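Local atomic coordinates of hypothetical protein (Staphylococcus aureus subsp. aureus, PDB entry 1QYI), a protein that is of unknown function but belongs to the haloacid dehalogenase-like hydrolase superfamily, and so is probably a hydrolase. Residues 77-81 against 180-184. Residues are numbered along the deposited sequence.
Sequences NWDML and VYQEW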
# COMPACT_ATOMS: atom_id res chain seq x y z
N ASN A 77 4.92 1.66 0.45
CA ASN A 77 5.70 0.52 -0.02
C ASN A 77 6.79 0.95 -0.99
O ASN A 77 7.89 0.39 -0.96
CB ASN A 77 4.79 -0.52 -0.70
CG ASN A 77 3.80 -1.14 0.26
OD1 ASN A 77 2.79 -0.54 0.61
ND2 ASN A 77 4.09 -2.36 0.69
N TRP A 78 6.49 1.93 -1.84
CA TRP A 78 7.48 2.42 -2.80
C TRP A 78 8.71 2.89 -2.03
O TRP A 78 9.83 2.46 -2.30
CB TRP A 78 6.91 3.58 -3.63
CG TRP A 78 5.72 3.22 -4.50
CD1 TRP A 78 5.45 1.99 -5.05
CD2 TRP A 78 4.70 4.10 -4.99
NE1 TRP A 78 4.33 2.06 -5.84
CE2 TRP A 78 3.84 3.34 -5.82
CE3 TRP A 78 4.41 5.47 -4.79
CZ2 TRP A 78 2.73 3.90 -6.48
CZ3 TRP A 78 3.30 6.03 -5.44
CH2 TRP A 78 2.47 5.24 -6.27
N ASP A 79 8.49 3.76 -1.04
CA ASP A 79 9.61 4.26 -0.25
C ASP A 79 10.37 3.14 0.46
O ASP A 79 11.60 3.12 0.44
CB ASP A 79 9.12 5.29 0.78
CG ASP A 79 8.56 6.55 0.13
OD1 ASP A 79 9.25 7.16 -0.72
OD2 ASP A 79 7.42 6.93 0.47
N MSE A 80 9.64 2.22 1.08
CA MSE A 80 10.26 1.11 1.80
C MSE A 80 11.19 0.25 0.94
O MSE A 80 12.34 0.03 1.30
CB MSE A 80 9.19 0.22 2.44
CG MSE A 80 8.31 0.93 3.44
SE MSE A 80 7.22 -0.31 4.43
CE MSE A 80 6.60 -1.42 2.94
N LEU A 81 10.68 -0.24 -0.19
CA LEU A 81 11.47 -1.07 -1.07
C LEU A 81 12.66 -0.27 -1.62
O LEU A 81 13.72 -0.83 -1.86
CB LEU A 81 10.61 -1.60 -2.21
CG LEU A 81 10.02 -0.60 -3.22
CD1 LEU A 81 11.07 -0.26 -4.28
CD2 LEU A 81 8.80 -1.23 -3.89
N VAL A 180 9.02 -0.91 -11.30
CA VAL A 180 9.16 -2.36 -11.20
C VAL A 180 8.09 -2.92 -10.29
O VAL A 180 7.55 -3.99 -10.54
CB VAL A 180 10.54 -2.76 -10.62
CG1 VAL A 180 10.67 -4.26 -10.61
CG2 VAL A 180 11.66 -2.12 -11.43
N TYR A 181 7.79 -2.18 -9.22
CA TYR A 181 6.77 -2.63 -8.28
C TYR A 181 5.37 -2.60 -8.90
O TYR A 181 4.57 -3.54 -8.75
CB TYR A 181 6.82 -1.75 -7.02
CG TYR A 181 5.68 -1.99 -6.06
CD1 TYR A 181 4.41 -1.45 -6.29
CD2 TYR A 181 5.88 -2.73 -4.89
CE1 TYR A 181 3.38 -1.63 -5.39
CE2 TYR A 181 4.85 -2.92 -3.98
CZ TYR A 181 3.60 -2.37 -4.24
OH TYR A 181 2.57 -2.54 -3.36
N GLN A 182 5.09 -1.51 -9.61
CA GLN A 182 3.80 -1.33 -10.25
C GLN A 182 3.51 -2.41 -11.29
O GLN A 182 2.37 -2.88 -11.40
CB GLN A 182 3.71 0.08 -10.86
CG GLN A 182 3.64 1.19 -9.81
CD GLN A 182 2.35 1.16 -9.00
OE1 GLN A 182 1.33 1.68 -9.44
NE2 GLN A 182 2.40 0.54 -7.82
N GLU A 183 4.52 -2.81 -12.05
CA GLU A 183 4.30 -3.85 -13.05
C GLU A 183 4.07 -5.16 -12.32
O GLU A 183 3.21 -5.96 -12.70
CB GLU A 183 5.49 -3.97 -14.00
CG GLU A 183 5.04 -4.07 -15.43
CD GLU A 183 6.16 -4.33 -16.41
OE1 GLU A 183 7.11 -3.53 -16.46
OE2 GLU A 183 6.07 -5.33 -17.15
N TRP A 184 4.84 -5.38 -11.26
CA TRP A 184 4.70 -6.57 -10.44
C TRP A 184 3.25 -6.65 -9.93
O TRP A 184 2.60 -7.68 -10.05
CB TRP A 184 5.65 -6.47 -9.24
CG TRP A 184 6.94 -7.25 -9.38
CD1 TRP A 184 8.18 -6.85 -8.99
CD2 TRP A 184 7.07 -8.60 -9.85
NE1 TRP A 184 9.08 -7.88 -9.18
CE2 TRP A 184 8.43 -8.96 -9.70
CE3 TRP A 184 6.17 -9.54 -10.37
CZ2 TRP A 184 8.91 -10.22 -10.06
CZ3 TRP A 184 6.64 -10.79 -10.72
CH2 TRP A 184 8.01 -11.12 -10.56
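Two helical segments, 77-81 in the first turn of helix 77-93 and 180-184 within helix 172-195, cross with 122° between their N-to-C directions and axes 11.3 Å apart at closest approach, a spacing that leaves room for large side chains. Trp78 and Tyr181 form the nearest backbone pair, CA to CA 7.5 Å. The Tyr181 CA-to-CB bond points toward helix 77-93, and its side chain reaches three residues there, all on the same side of its ring plane. The indole of Trp78 turns its edge to the phenol face in an offset edge-to-face (T-shaped) pair: the five-membered ring and the Tyr181 ring have centroids 5.1 Å apart and planes at 88°, with Trp78 NE1 3.5 Å from Tyr181 CD1. Leu81, one turn on from Asn77, packs its CD2 3.4 Å from Tyr181 CD2, while Asn77 CB lies 4.0 Å from Tyr181 OH. The end of the Gln182 side chain also comes up to the indole edge, near the ring plane. Helix 16-31 adjoins the same packing, with Asn77 touching Cys18 and Phe19 and Leu81 touching Ser22. On another side of its helix, Asp79 makes a salt bridge to Lys144 and accepts a hydrogen bond from Trp174. The contact belongs to the all-helical part of the chain, apart from the parallel sheet of the HAD-type core, and mainly aromatic and aliphatic packing around Tyr181 holds its two helices together.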